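Local atomic coordinates of solute-binding protein (Thermoactinomyces vulgaris, PDB entry 2ZYN), a protein that probably binds cyclodextrins and related maltose-type sugars as the extracellular receptor of a carbohydrate transport system. Residues Phe179-Lys184 against Gln210-Val215. Numbering follows the deposited sequence.
Sequences FLFAAK and QGMNEV
The carboxylate of Glu-214 lies beside Lys-184 but is gripped by others: OE1 forms a salt bridge with Lys-217 and OE2 a hydrogen bond with Tyr-147. Lys-184 NZ stops 4.1 Å from Glu-214 OE1, beyond a salt bridge, and is instead committed to Asp-271. What the pair shares is carbon, with Lys-184 CE 3.9 Å from Glu-214 CG where the two chains cross nearly at right angles. A bend at chi2 (-64°) turns the lysine chain along helix 206-220, with its CG 3.7 Å from Gln-210 CB. With an alanine here, Asp-271 would probably lose this salt bridge, and the flanks of Gln-210 and Glu-214 now overlain by the outer methylenes would be uncovered.

The two helical segments, at 140° between their N-to-C directions and with axes 7.8 Å apart, illustrate how a glycine permits close approach. Gly-211 CA lies 4.0 Å from Phe-181 CA, and a beta carbon on this residue would run into the opposing backbone. The same CA makes a CH-pi contact, 13° off the normal of the Phe-181 ring, while the backbone N of Met-212 sits over the same face nearer the rim. Met-212 runs beside the phenyl group, its CB 4.0 Å from Phe-181 CZ, and its side chain continues onto helices 360-371 and 377-392. One residue earlier than Phe-181, Leu-180 sets CG against Glu-214 CB and carries CD2 to 3.9 Å from Val-215 CG2, a methyl that also meets Phe-181 CE1 obliquely.

No direct hydrogen bond joins the segments, and the buried Leu-180 O has no polar partner in the model. Cohesion therefore rests on apolar contact and backbone proximity, while Lys-184 is tied to Asp-271 and Glu-214 to helix 147-157 through Tyr-147 and to Lys-217 on its own helix; nearby lysines would probably favour an ionised Glu-214.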
# COMPACT_ATOMS: atom_id res chain seq x y z
N PHE A 179 -9.09 -7.00 -6.30
CA PHE A 179 -10.19 -7.82 -5.78
C PHE A 179 -11.14 -8.30 -6.88
O PHE A 179 -11.74 -9.37 -6.75
CB PHE A 179 -10.93 -7.09 -4.65
CG PHE A 179 -11.97 -6.11 -5.12
CD1 PHE A 179 -13.32 -6.46 -5.14
CD2 PHE A 179 -11.61 -4.82 -5.51
CE1 PHE A 179 -14.29 -5.56 -5.56
CE2 PHE A 179 -12.57 -3.91 -5.93
CZ PHE A 179 -13.92 -4.28 -5.95
N LEU A 180 -11.26 -7.52 -7.95
CA LEU A 180 -12.03 -7.89 -9.14
C LEU A 180 -11.40 -9.10 -9.84
O LEU A 180 -12.10 -10.01 -10.26
CB LEU A 180 -12.11 -6.71 -10.11
CG LEU A 180 -13.31 -5.77 -10.22
CD1 LEU A 180 -14.12 -5.66 -8.95
CD2 LEU A 180 -12.85 -4.39 -10.68
N PHE A 181 -10.07 -9.09 -9.95
CA PHE A 181 -9.29 -10.18 -10.53
C PHE A 181 -9.34 -11.42 -9.63
O PHE A 181 -9.60 -12.53 -10.11
CB PHE A 181 -7.84 -9.75 -10.74
CG PHE A 181 -7.65 -8.76 -11.86
CD1 PHE A 181 -7.95 -7.41 -11.68
CD2 PHE A 181 -7.16 -9.17 -13.09
CE1 PHE A 181 -7.77 -6.49 -12.71
CE2 PHE A 181 -6.96 -8.26 -14.13
CZ PHE A 181 -7.27 -6.91 -13.94
N ALA A 182 -9.09 -11.23 -8.34
CA ALA A 182 -9.12 -12.33 -7.37
C ALA A 182 -10.48 -13.04 -7.31
O ALA A 182 -10.54 -14.26 -7.16
CB ALA A 182 -8.72 -11.83 -5.99
N ALA A 183 -11.55 -12.26 -7.44
CA ALA A 183 -12.91 -12.81 -7.44
C ALA A 183 -13.16 -13.80 -8.57
O ALA A 183 -13.97 -14.72 -8.44
CB ALA A 183 -13.93 -11.69 -7.52
N LYS A 184 -12.46 -13.62 -9.68
CA LYS A 184 -12.65 -14.47 -10.86
C LYS A 184 -11.71 -15.68 -10.86
O LYS A 184 -11.80 -16.52 -11.75
CB LYS A 184 -12.50 -13.65 -12.14
CG LYS A 184 -13.44 -12.45 -12.24
CD LYS A 184 -14.90 -12.87 -12.30
CE LYS A 184 -15.83 -11.68 -12.13
NZ LYS A 184 -17.23 -12.13 -11.93
N GLN A 210 -11.42 -11.94 -17.29
CA GLN A 210 -12.70 -11.75 -16.61
C GLN A 210 -12.63 -10.58 -15.61
O GLN A 210 -13.55 -9.76 -15.55
CB GLN A 210 -13.13 -13.02 -15.88
CG GLN A 210 -13.57 -14.17 -16.76
CD GLN A 210 -14.05 -15.36 -15.95
OE1 GLN A 210 -15.00 -15.26 -15.18
NE2 GLN A 210 -13.38 -16.50 -16.13
N GLY A 211 -11.54 -10.52 -14.85
CA GLY A 211 -11.30 -9.41 -13.92
C GLY A 211 -11.19 -8.08 -14.64
O GLY A 211 -11.77 -7.08 -14.21
N MET A 212 -10.45 -8.06 -15.75
CA MET A 212 -10.25 -6.84 -16.53
C MET A 212 -11.54 -6.41 -17.25
O MET A 212 -11.76 -5.22 -17.49
CB MET A 212 -9.08 -7.00 -17.51
CG MET A 212 -8.73 -5.72 -18.27
SD MET A 212 -8.29 -4.31 -17.24
CE MET A 212 -6.52 -4.51 -17.14
N ASN A 213 -12.38 -7.39 -17.60
CA ASN A 213 -13.74 -7.14 -18.08
C ASN A 213 -14.55 -6.31 -17.07
O ASN A 213 -15.28 -5.40 -17.46
CB ASN A 213 -14.47 -8.45 -18.36
CG ASN A 213 -14.35 -8.90 -19.81
OD1 ASN A 213 -13.39 -8.59 -20.50
ND2 ASN A 213 -15.35 -9.65 -20.26
N GLU A 214 -14.41 -6.64 -15.79
CA GLU A 214 -15.09 -5.90 -14.72
C GLU A 214 -14.57 -4.47 -14.59
O GLU A 214 -15.34 -3.54 -14.37
CB GLU A 214 -14.98 -6.64 -13.39
CG GLU A 214 -15.81 -7.92 -13.28
CD GLU A 214 -17.32 -7.68 -13.31
OE1 GLU A 214 -18.04 -8.56 -13.82
OE2 GLU A 214 -17.78 -6.62 -12.84
N VAL A 215 -13.25 -4.31 -14.74
CA VAL A 215 -12.61 -2.99 -14.74
C VAL A 215 -13.17 -2.10 -15.85
O VAL A 215 -13.52 -0.95 -15.61
CB VAL A 215 -11.07 -3.11 -14.88
CG1 VAL A 215 -10.42 -1.74 -15.06
CG2 VAL A 215 -10.46 -3.83 -13.68
O HOH W 1 -13.71 -16.83 -13.19